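Local coordinates for beta-galactosidase BgaB (Bifidobacterium adolescentis, PDB 5VYM), which hydrolyses terminal non-reducing beta-D-galactose from transgalactooligosaccharides, acting strongly on Gal(beta1-4)Gal units, and is represented here by its trimerisation domain, at residues B[76-81]-B[167-172]; B[149-154]-B[222-227]; B[194-199]-B[205-210]. All coordinates share one frame; numbering follows the deposited sequence.

Interaction 1: residues B[76-81]-B[167-172]; sequences DTQRLA and NVTGEH
Q78 and R79, on one flank of helix 74-85, meet T169, G170 and E171 in a thin, mostly polar, partly exposed contact at the junction between the two halves of the chain, where the helix faces the loop that leaves strand 167-168. Q78 carries much of it. Its CG lies anti to the backbone N (chi1 -178°), which sends the chain out toward the loop, and a bend at chi2 sets it across T169 at about a right angle. Q78 CG rests 3.3 Å from T169 O, and Q78 NE2 sits 3.6 Å from G170 CA. The bond from T169 OG1 to Q78 OE1 is weak at 3.4 Å, and the same proton has a second possible acceptor, also weak, in G123 O of the second subunit. E171 comes in extended, but its OE2 meets the aliphatic part of the arginine, 3.3 Å from R79 CG. A water donates to R79 O at 2.8 Å and, weakly, to that E171 OE2. The R79 guanidinium is committed to its own side: NH1 makes a salt bridge to D76 OD1 at 3.2 Å, and L54 O and Y56 O take further N-H groups. D82 receives E171 N and, weakly, Q78 NE2, joining both sides. The arrangement is that of a helix packed on a parallel sheet and meeting, with another side, the loop into strand 174-180 of the antiparallel sheet.

Interaction 2: residues B[149-154]-B[222-227]; sequences DDSAAL and RAYLAA
Y224, near the end of helix 214-225, reaches across to D149 in the loop after strand 143-147, and this pair makes the tight part of the contact. The phenol donates from Y224 OH to D149 OD2 over 2.7 Å, arriving on the syn side of the carboxylate and 25° out of its plane. The two side chains approach from opposite directions, the carboxylate oxygen at the edge of the ring and the two flat groups only 24° apart. D149 reaches this position with CG between its backbone N and carbonyl carbon (chi1 54°), and both D149 and Y224 lean on L176 of strand 174-180. S151 comes in beside the acid. Its OG lies 2.9 Å from both D149 OD1 and D149 OD2, weak bonds between which one proton is not settled, and S151 N reaches D149 OD1 in a weak bond of the Asx-turn kind. S151 OG also stands 3.3 Å from Y224 OH. With an alanine in place of D149, the tyrosine hydroxyl would probably lose its acceptor and the turn at S151 its side-chain tether.

The other half is looser, a single methyl contact: A153 CB touches A223 CB at 3.7 Å, with A223 itself exposed. Solvent also reaches S151 on the polar side. A223 CB lies over one face of the Y224 ring as well, toward its rim. Further along, A227 N bonds to S47 OG of the second subunit. The contact thus rests chiefly on one short phenol-to-carboxylate bond, and the donated proton is likely to help keep D149 ionised while fixing the direction of the tyrosine hydroxyl.

Interaction 3: residues B[194-199]-B[205-210]; sequences AVTRNP and AYFVGC
A205 O is gripped from several quarters: N198 N donates to it at 2.9 Å, a water donates at 2.8 Å, and R197 CA offers a C-H at 3.2 Å. The same water accepts from T196 OG1 at 2.8 Å, so it ties the threonine hydroxyl to the partner strand. Around this point strands 196-199 and 205-208 run antiparallel as the two arms of a hairpin. T196 with F207 and N198 with A205 are the hydrogen-bonded pairs, while V195 with V208 and R197 with Y206 are non-hydrogen-bonded ones.

On the face that carries R197 and Y206, the two side chains lie alongside each other and point the same way. R197 CB lies over the centre of the tyrosine ring, 3.6 Å from the Y206 ring centroid, as a CH-pi contact. With CG between the backbone N and the carbonyl carbon (chi1 62°), the extended chain then runs along the ring until NH1 reaches the hydroxyl. The R197 NH1 to Y206 OH bond is 3.0 Å long and nearly straight at 164°, with the oxygen at the edge of a guanidinium turned 78° from the ring. R197 NE meanwhile donates to Q174 OE1 on the next strand.

On the other face T196 and F207 stand side by side, and N198 ND2 bonds to M121 O of the second subunit. Toward A194 the ladder closes with G209 N to A194 O at 2.8 Å, beside a classic beta bulge in which A194 and V195 both face A177. Chemically, the arginine meets the tyrosine twice, carbon over the ring and N-H to the hydroxyl, and this charged donor probably polarises the phenol of the buried Y206, tending to make it slightly more acidic.

How the interactions relate
Along the chain interaction 1 closes before interaction 3 opens, and interaction 3 is nested inside the loop closed by interaction 2, while the segments of interactions 1 and 2 alternate. Their centres lie about 15 Å (1 to 3), about 13 Å (2 to 3) and about 25 Å (1 to 2) apart, so the hairpin of interaction 3 sits between the others and touches both. H172 packs on P199 on one side; on the other, Y224 packs against R197 and Y206, and L154 against V195. Interaction 1 joins the helix of the parallel-sheet layer to the antiparallel-sheet region, while interaction 2 brings that region's loop onto the C-terminal helix. All three also border the second subunit, which suits a trimerisation domain.

Interaction 1: residues B[76-81]-B[167-172]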
loop_
_atom_site.group_PDB
_atom_site.type_symbol
_atom_site.label_atom_id
_atom_site.label_comp_id
_atom_site.label_asym_id
_atom_site.label_seq_id
_atom_site.Cartn_x
_atom_site.Cartn_y
_atom_site.Cartn_z
ATOM N N ASP B 76 -8.108 -2.645 -9.948
ATOM C CA ASP B 76 -8.094 -1.204 -10.180
ATOM C C ASP B 76 -7.441 -0.462 -9.020
ATOM O O ASP B 76 -6.741 0.536 -9.232
ATOM C CB ASP B 76 -9.513 -0.693 -10.426
ATOM C CG ASP B 76 -10.011 -1.006 -11.827
ATOM O OD1 ASP B 76 -9.169 -1.247 -12.720
ATOM O OD2 ASP B 76 -11.242 -1.002 -12.039
ATOM N N THR B 77 -7.657 -0.928 -7.788
ATOM C CA THR B 77 -6.935 -0.357 -6.654
ATOM C C THR B 77 -5.434 -0.573 -6.810
ATOM O O THR B 77 -4.630 0.301 -6.462
ATOM C CB THR B 77 -7.437 -0.968 -5.344
ATOM O OG1 THR B 77 -8.861 -0.832 -5.264
ATOM C CG2 THR B 77 -6.811 -0.264 -4.151
ATOM N N GLN B 78 -5.041 -1.729 -7.350
ATOM C CA GLN B 78 -3.630 -1.988 -7.615
ATOM C C GLN B 78 -3.093 -1.058 -8.697
ATOM O O GLN B 78 -1.936 -0.625 -8.632
ATOM C CB GLN B 78 -3.434 -3.451 -8.014
ATOM C CG GLN B 78 -1.986 -3.845 -8.262
ATOM C CD GLN B 78 -1.130 -3.726 -7.019
ATOM O OE1 GLN B 78 -1.507 -4.190 -5.944
ATOM N NE2 GLN B 78 0.030 -3.094 -7.158
ATOM N N ARG B 79 -3.916 -0.740 -9.702
ATOM C CA ARG B 79 -3.479 0.185 -10.744
ATOM C C ARG B 79 -3.203 1.569 -10.171
ATOM O O ARG B 79 -2.251 2.242 -10.582
ATOM C CB ARG B 79 -4.525 0.267 -11.855
ATOM C CG ARG B 79 -4.660 -0.994 -12.694
ATOM C CD ARG B 79 -5.817 -0.867 -13.674
ATOM N NE ARG B 79 -5.597 0.204 -14.642
ATOM C CZ ARG B 79 -6.572 0.843 -15.280
ATOM N NH1 ARG B 79 -7.839 0.530 -15.043
ATOM N NH2 ARG B 79 -6.282 1.804 -16.146
ATOM N N LEU B 80 -4.028 2.011 -9.218
ATOM C CA LEU B 80 -3.778 3.289 -8.559
ATOM C C LEU B 80 -2.498 3.245 -7.735
ATOM O O LEU B 80 -1.715 4.201 -7.743
ATOM C CB LEU B 80 -4.966 3.668 -7.675
ATOM C CG LEU B 80 -6.284 3.997 -8.375
ATOM C CD1 LEU B 80 -7.391 4.156 -7.349
ATOM C CD2 LEU B 80 -6.144 5.257 -9.210
ATOM N N ALA B 81 -2.268 2.140 -7.020
ATOM C CA ALA B 81 -1.061 2.025 -6.208
ATOM C C ALA B 81 0.189 2.022 -7.078
ATOM O O ALA B 81 1.179 2.687 -6.754
ATOM C CB ALA B 81 -1.121 0.764 -5.348
ATOM N N ASN B 167 0.367 -14.748 -4.360
ATOM C CA ASN B 167 -0.114 -14.360 -5.679
ATOM C C ASN B 167 0.433 -12.984 -6.020
ATOM O O ASN B 167 0.369 -12.066 -5.198
ATOM C CB ASN B 167 -1.644 -14.356 -5.739
ATOM C CG ASN B 167 -2.232 -15.748 -5.641
ATOM O OD1 ASN B 167 -2.677 -16.173 -4.574
ATOM N ND2 ASN B 167 -2.228 -16.473 -6.754
ATOM N N VAL B 168 0.967 -12.849 -7.230
ATOM C CA VAL B 168 1.572 -11.599 -7.674
ATOM C C VAL B 168 0.476 -10.644 -8.125
ATOM O O VAL B 168 -0.423 -11.026 -8.884
ATOM C CB VAL B 168 2.583 -11.861 -8.801
ATOM C CG1 VAL B 168 3.154 -10.555 -9.320
ATOM C CG2 VAL B 168 3.693 -12.777 -8.309
ATOM N N THR B 169 0.550 -9.396 -7.662
ATOM C CA THR B 169 -0.460 -8.388 -7.964
ATOM C C THR B 169 0.074 -7.172 -8.706
ATOM O O THR B 169 -0.660 -6.592 -9.509
ATOM C CB THR B 169 -1.145 -7.907 -6.674
ATOM O OG1 THR B 169 -0.166 -7.360 -5.780
ATOM C CG2 THR B 169 -1.864 -9.058 -5.987
ATOM N N GLY B 170 1.319 -6.768 -8.463
ATOM C CA GLY B 170 1.835 -5.562 -9.091
ATOM C C GLY B 170 2.047 -5.748 -10.584
ATOM O O GLY B 170 2.467 -6.809 -11.048
ATOM N N GLU B 171 1.745 -4.691 -11.345
ATOM C CA GLU B 171 1.921 -4.744 -12.794
ATOM C C GLU B 171 3.375 -4.993 -13.164
ATOM O O GLU B 171 3.667 -5.728 -14.114
ATOM C CB GLU B 171 1.437 -3.446 -13.437
ATOM C CG GLU B 171 -0.005 -3.087 -13.142
ATOM C CD GLU B 171 -0.354 -1.692 -13.621
ATOM O OE1 GLU B 171 0.458 -1.099 -14.364
ATOM O OE2 GLU B 171 -1.434 -1.186 -13.250
ATOM N N HIS B 172 4.301 -4.389 -12.423
ATOM C CA HIS B 172 5.722 -4.475 -12.719
ATOM C C HIS B 172 6.453 -5.459 -11.815
ATOM O O HIS B 172 7.686 -5.492 -11.823
ATOM C CB HIS B 172 6.360 -3.089 -12.614
ATOM C CG HIS B 172 5.634 -2.035 -13.391
ATOM N ND1 HIS B 172 4.507 -1.403 -12.912
ATOM C CD2 HIS B 172 5.868 -1.512 -14.617
ATOM C CE1 HIS B 172 4.080 -0.530 -13.808
ATOM N NE2 HIS B 172 4.889 -0.577 -14.852
HETATM O O HOH W 1 -1.388 2.167 -13.239
#

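Interaction 2: residues B[149-154]-B[222-227]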
loop_
_atom_site.group_PDB
_atom_site.type_symbol
_atom_site.label_atom_id
_atom_site.label_comp_id
_atom_site.label_asym_id
_atom_site.label_seq_id
_atom_site.Cartn_x
_atom_site.Cartn_y
_atom_site.Cartn_z
ATOM N N ASP B 149 13.004 -16.827 -14.638
ATOM C CA ASP B 149 13.716 -16.080 -15.664
ATOM C C ASP B 149 14.549 -17.061 -16.493
ATOM O O ASP B 149 14.278 -18.264 -16.507
ATOM C CB ASP B 149 14.552 -14.969 -15.017
ATOM C CG ASP B 149 15.480 -15.486 -13.924
ATOM O OD1 ASP B 149 15.547 -16.715 -13.715
ATOM O OD2 ASP B 149 16.143 -14.654 -13.268
ATOM N N ASP B 150 15.568 -16.564 -17.191
ATOM C CA ASP B 150 16.457 -17.409 -17.976
ATOM C C ASP B 150 17.828 -17.567 -17.332
ATOM O O ASP B 150 18.734 -18.137 -17.951
ATOM C CB ASP B 150 16.601 -16.854 -19.396
ATOM C CG ASP B 150 15.318 -16.968 -20.198
ATOM O OD1 ASP B 150 14.523 -17.892 -19.922
ATOM O OD2 ASP B 150 15.106 -16.138 -21.106
ATOM N N SER B 151 18.002 -17.075 -16.104
ATOM C CA SER B 151 19.295 -17.188 -15.441
ATOM C C SER B 151 19.577 -18.616 -14.995
ATOM O O SER B 151 20.745 -19.007 -14.889
ATOM C CB SER B 151 19.356 -16.240 -14.243
ATOM O OG SER B 151 18.371 -16.572 -13.280
ATOM N N ALA B 152 18.530 -19.400 -14.725
ATOM C CA ALA B 152 18.674 -20.777 -14.248
ATOM C C ALA B 152 19.511 -20.839 -12.974
ATOM O O ALA B 152 20.221 -21.816 -12.725
ATOM C CB ALA B 152 19.271 -21.679 -15.333
ATOM N N ALA B 153 19.427 -19.786 -12.158
ATOM C CA ALA B 153 20.268 -19.675 -10.973
ATOM C C ALA B 153 19.774 -20.576 -9.848
ATOM O O ALA B 153 20.542 -21.373 -9.298
ATOM C CB ALA B 153 20.324 -18.219 -10.509
ATOM N N LEU B 154 18.498 -20.464 -9.492
ATOM C CA LEU B 154 17.932 -21.208 -8.377
ATOM C C LEU B 154 17.450 -22.599 -8.772
ATOM O O LEU B 154 16.750 -23.243 -7.984
ATOM C CB LEU B 154 16.779 -20.420 -7.750
ATOM C CG LEU B 154 17.155 -19.065 -7.147
ATOM C CD1 LEU B 154 15.949 -18.417 -6.482
ATOM C CD2 LEU B 154 18.299 -19.218 -6.159
ATOM N N ARG B 222 24.203 -14.485 -4.619
ATOM C CA ARG B 222 25.186 -14.230 -5.668
ATOM C C ARG B 222 24.518 -13.866 -6.987
ATOM O O ARG B 222 25.069 -13.080 -7.766
ATOM C CB ARG B 222 26.087 -15.454 -5.835
ATOM C CG ARG B 222 27.321 -15.225 -6.685
ATOM C CD ARG B 222 28.230 -16.440 -6.623
ATOM N NE ARG B 222 28.820 -16.611 -5.299
ATOM C CZ ARG B 222 29.213 -17.779 -4.801
ATOM N NH1 ARG B 222 29.064 -18.888 -5.513
ATOM N NH2 ARG B 222 29.745 -17.841 -3.587
ATOM N N ALA B 223 23.327 -14.408 -7.247
ATOM C CA ALA B 223 22.636 -14.134 -8.504
ATOM C C ALA B 223 21.989 -12.753 -8.517
ATOM O O ALA B 223 21.982 -12.082 -9.556
ATOM C CB ALA B 223 21.584 -15.212 -8.769
ATOM N N TYR B 224 21.444 -12.307 -7.387
ATOM C CA TYR B 224 20.622 -11.104 -7.365
ATOM C C TYR B 224 21.076 -10.038 -6.378
ATOM O O TYR B 224 20.858 -8.852 -6.640
ATOM C CB TYR B 224 19.160 -11.464 -7.051
ATOM C CG TYR B 224 18.547 -12.454 -8.018
ATOM C CD1 TYR B 224 18.190 -12.068 -9.302
ATOM C CD2 TYR B 224 18.310 -13.770 -7.640
ATOM C CE1 TYR B 224 17.626 -12.966 -10.187
ATOM C CE2 TYR B 224 17.744 -14.675 -8.517
ATOM C CZ TYR B 224 17.404 -14.267 -9.789
ATOM O OH TYR B 224 16.840 -15.164 -10.667
ATOM N N LEU B 225 21.696 -10.412 -5.258
ATOM C CA LEU B 225 21.945 -9.468 -4.174
ATOM C C LEU B 225 23.425 -9.221 -3.903
ATOM O O LEU B 225 23.758 -8.611 -2.880
ATOM C CB LEU B 225 21.265 -9.952 -2.889
ATOM C CG LEU B 225 19.774 -10.276 -2.988
ATOM C CD1 LEU B 225 19.246 -10.777 -1.652
ATOM C CD2 LEU B 225 18.989 -9.062 -3.460
ATOM N N ALA B 226 24.320 -9.669 -4.777
ATOM C CA ALA B 226 25.750 -9.523 -4.560
ATOM C C ALA B 226 26.268 -8.273 -5.266
ATOM O O ALA B 226 25.529 -7.547 -5.936
ATOM C CB ALA B 226 26.493 -10.773 -5.034
ATOM N N ALA B 227 27.565 -8.021 -5.110
ATOM C CA ALA B 227 28.213 -6.873 -5.737
ATOM C C ALA B 227 28.858 -7.266 -7.062
ATOM O O ALA B 227 28.379 -6.892 -8.132
ATOM C CB ALA B 227 29.248 -6.272 -4.803
#

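Interaction 3: residues B[194-199]-B[205-210]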
loop_
_atom_site.group_PDB
_atom_site.type_symbol
_atom_site.label_atom_id
_atom_site.label_comp_id
_atom_site.label_asym_id
_atom_site.label_seq_id
_atom_site.Cartn_x
_atom_site.Cartn_y
_atom_site.Cartn_z
ATOM N N ALA B 194 7.805 -18.208 -5.740
ATOM C CA ALA B 194 8.691 -18.439 -4.605
ATOM C C ALA B 194 9.605 -17.259 -4.311
ATOM O O ALA B 194 9.834 -16.940 -3.141
ATOM C CB ALA B 194 9.545 -19.689 -4.846
ATOM N N VAL B 195 10.135 -16.609 -5.347
ATOM C CA VAL B 195 10.982 -15.428 -5.203
ATOM C C VAL B 195 10.517 -14.390 -6.214
ATOM O O VAL B 195 10.458 -14.673 -7.416
ATOM C CB VAL B 195 12.474 -15.743 -5.415
ATOM C CG1 VAL B 195 13.295 -14.469 -5.325
ATOM C CG2 VAL B 195 12.959 -16.771 -4.400
ATOM N N THR B 196 10.183 -13.194 -5.733
ATOM C CA THR B 196 9.720 -12.104 -6.579
ATOM C C THR B 196 10.435 -10.820 -6.190
ATOM O O THR B 196 10.956 -10.685 -5.081
ATOM C CB THR B 196 8.206 -11.875 -6.460
ATOM O OG1 THR B 196 7.904 -11.366 -5.154
ATOM C CG2 THR B 196 7.435 -13.168 -6.691
ATOM N N ARG B 197 10.442 -9.867 -7.120
ATOM C CA ARG B 197 10.914 -8.518 -6.849
ATOM C C ARG B 197 9.966 -7.534 -7.515
ATOM O O ARG B 197 9.386 -7.823 -8.566
ATOM C CB ARG B 197 12.356 -8.295 -7.336
ATOM C CG ARG B 197 12.559 -8.441 -8.836
ATOM C CD ARG B 197 14.039 -8.356 -9.178
ATOM N NE ARG B 197 14.309 -8.638 -10.585
ATOM C CZ ARG B 197 15.526 -8.822 -11.087
ATOM N NH1 ARG B 197 16.590 -8.759 -10.296
ATOM N NH2 ARG B 197 15.682 -9.074 -12.380
ATOM N N ASN B 198 9.806 -6.367 -6.886
ATOM C CA ASN B 198 8.839 -5.377 -7.333
ATOM C C ASN B 198 9.442 -3.987 -7.174
ATOM O O ASN B 198 9.993 -3.670 -6.103
ATOM C CB ASN B 198 7.536 -5.492 -6.533
ATOM C CG ASN B 198 6.490 -4.484 -6.967
ATOM O OD1 ASN B 198 6.254 -4.286 -8.158
ATOM N ND2 ASN B 198 5.856 -3.835 -5.996
ATOM N N PRO B 199 9.371 -3.143 -8.202
ATOM C CA PRO B 199 9.835 -1.761 -8.044
ATOM C C PRO B 199 8.876 -0.959 -7.180
ATOM O O PRO B 199 7.654 -1.068 -7.307
ATOM C CB PRO B 199 9.875 -1.233 -9.482
ATOM C CG PRO B 199 8.881 -2.067 -10.208
ATOM C CD PRO B 199 8.955 -3.431 -9.585
ATOM N N ALA B 205 11.774 -4.127 -3.905
ATOM C CA ALA B 205 11.362 -4.966 -2.783
ATOM C C ALA B 205 11.309 -6.412 -3.245
ATOM O O ALA B 205 10.542 -6.748 -4.151
ATOM C CB ALA B 205 10.005 -4.528 -2.226
ATOM N N TYR B 206 12.121 -7.262 -2.626
ATOM C CA TYR B 206 12.146 -8.687 -2.912
ATOM C C TYR B 206 11.303 -9.440 -1.891
ATOM O O TYR B 206 11.201 -9.040 -0.728
ATOM C CB TYR B 206 13.577 -9.233 -2.885
ATOM C CG TYR B 206 14.417 -8.907 -4.101
ATOM C CD1 TYR B 206 14.857 -7.613 -4.344
ATOM C CD2 TYR B 206 14.792 -9.904 -4.994
ATOM C CE1 TYR B 206 15.636 -7.316 -5.451
ATOM C CE2 TYR B 206 15.571 -9.618 -6.103
ATOM C CZ TYR B 206 15.990 -8.323 -6.326
ATOM O OH TYR B 206 16.764 -8.037 -7.429
ATOM N N PHE B 207 10.705 -10.541 -2.337
ATOM C CA PHE B 207 9.976 -11.450 -1.462
ATOM C C PHE B 207 10.573 -12.842 -1.602
ATOM O O PHE B 207 10.638 -13.383 -2.711
ATOM C CB PHE B 207 8.483 -11.467 -1.794
ATOM C CG PHE B 207 7.704 -12.477 -1.001
ATOM C CD1 PHE B 207 7.398 -12.249 0.333
ATOM C CD2 PHE B 207 7.280 -13.659 -1.585
ATOM C CE1 PHE B 207 6.683 -13.179 1.065
ATOM C CE2 PHE B 207 6.564 -14.592 -0.861
ATOM C CZ PHE B 207 6.267 -14.353 0.468
ATOM N N VAL B 208 11.011 -13.413 -0.484
ATOM C CA VAL B 208 11.556 -14.765 -0.437
ATOM C C VAL B 208 10.564 -15.606 0.357
ATOM O O VAL B 208 10.513 -15.531 1.590
ATOM C CB VAL B 208 12.955 -14.800 0.189
ATOM C CG1 VAL B 208 13.528 -16.208 0.134
ATOM C CG2 VAL B 208 13.879 -13.813 -0.516
ATOM N N GLY B 209 9.771 -16.410 -0.348
ATOM C CA GLY B 209 8.665 -17.127 0.247
ATOM C C GLY B 209 8.963 -18.491 0.822
ATOM O O GLY B 209 8.040 -19.166 1.286
ATOM N N CYS B 210 10.218 -18.929 0.814
ATOM C CA CYS B 210 10.565 -20.239 1.337
ATOM C C CYS B 210 11.894 -20.158 2.071
ATOM O O CYS B 210 12.683 -19.232 1.873
ATOM C CB CYS B 210 10.644 -21.293 0.226
ATOM S SG CYS B 210 11.835 -20.904 -1.071
HETATM O O HOH W 2 8.509 -8.690 -4.592
#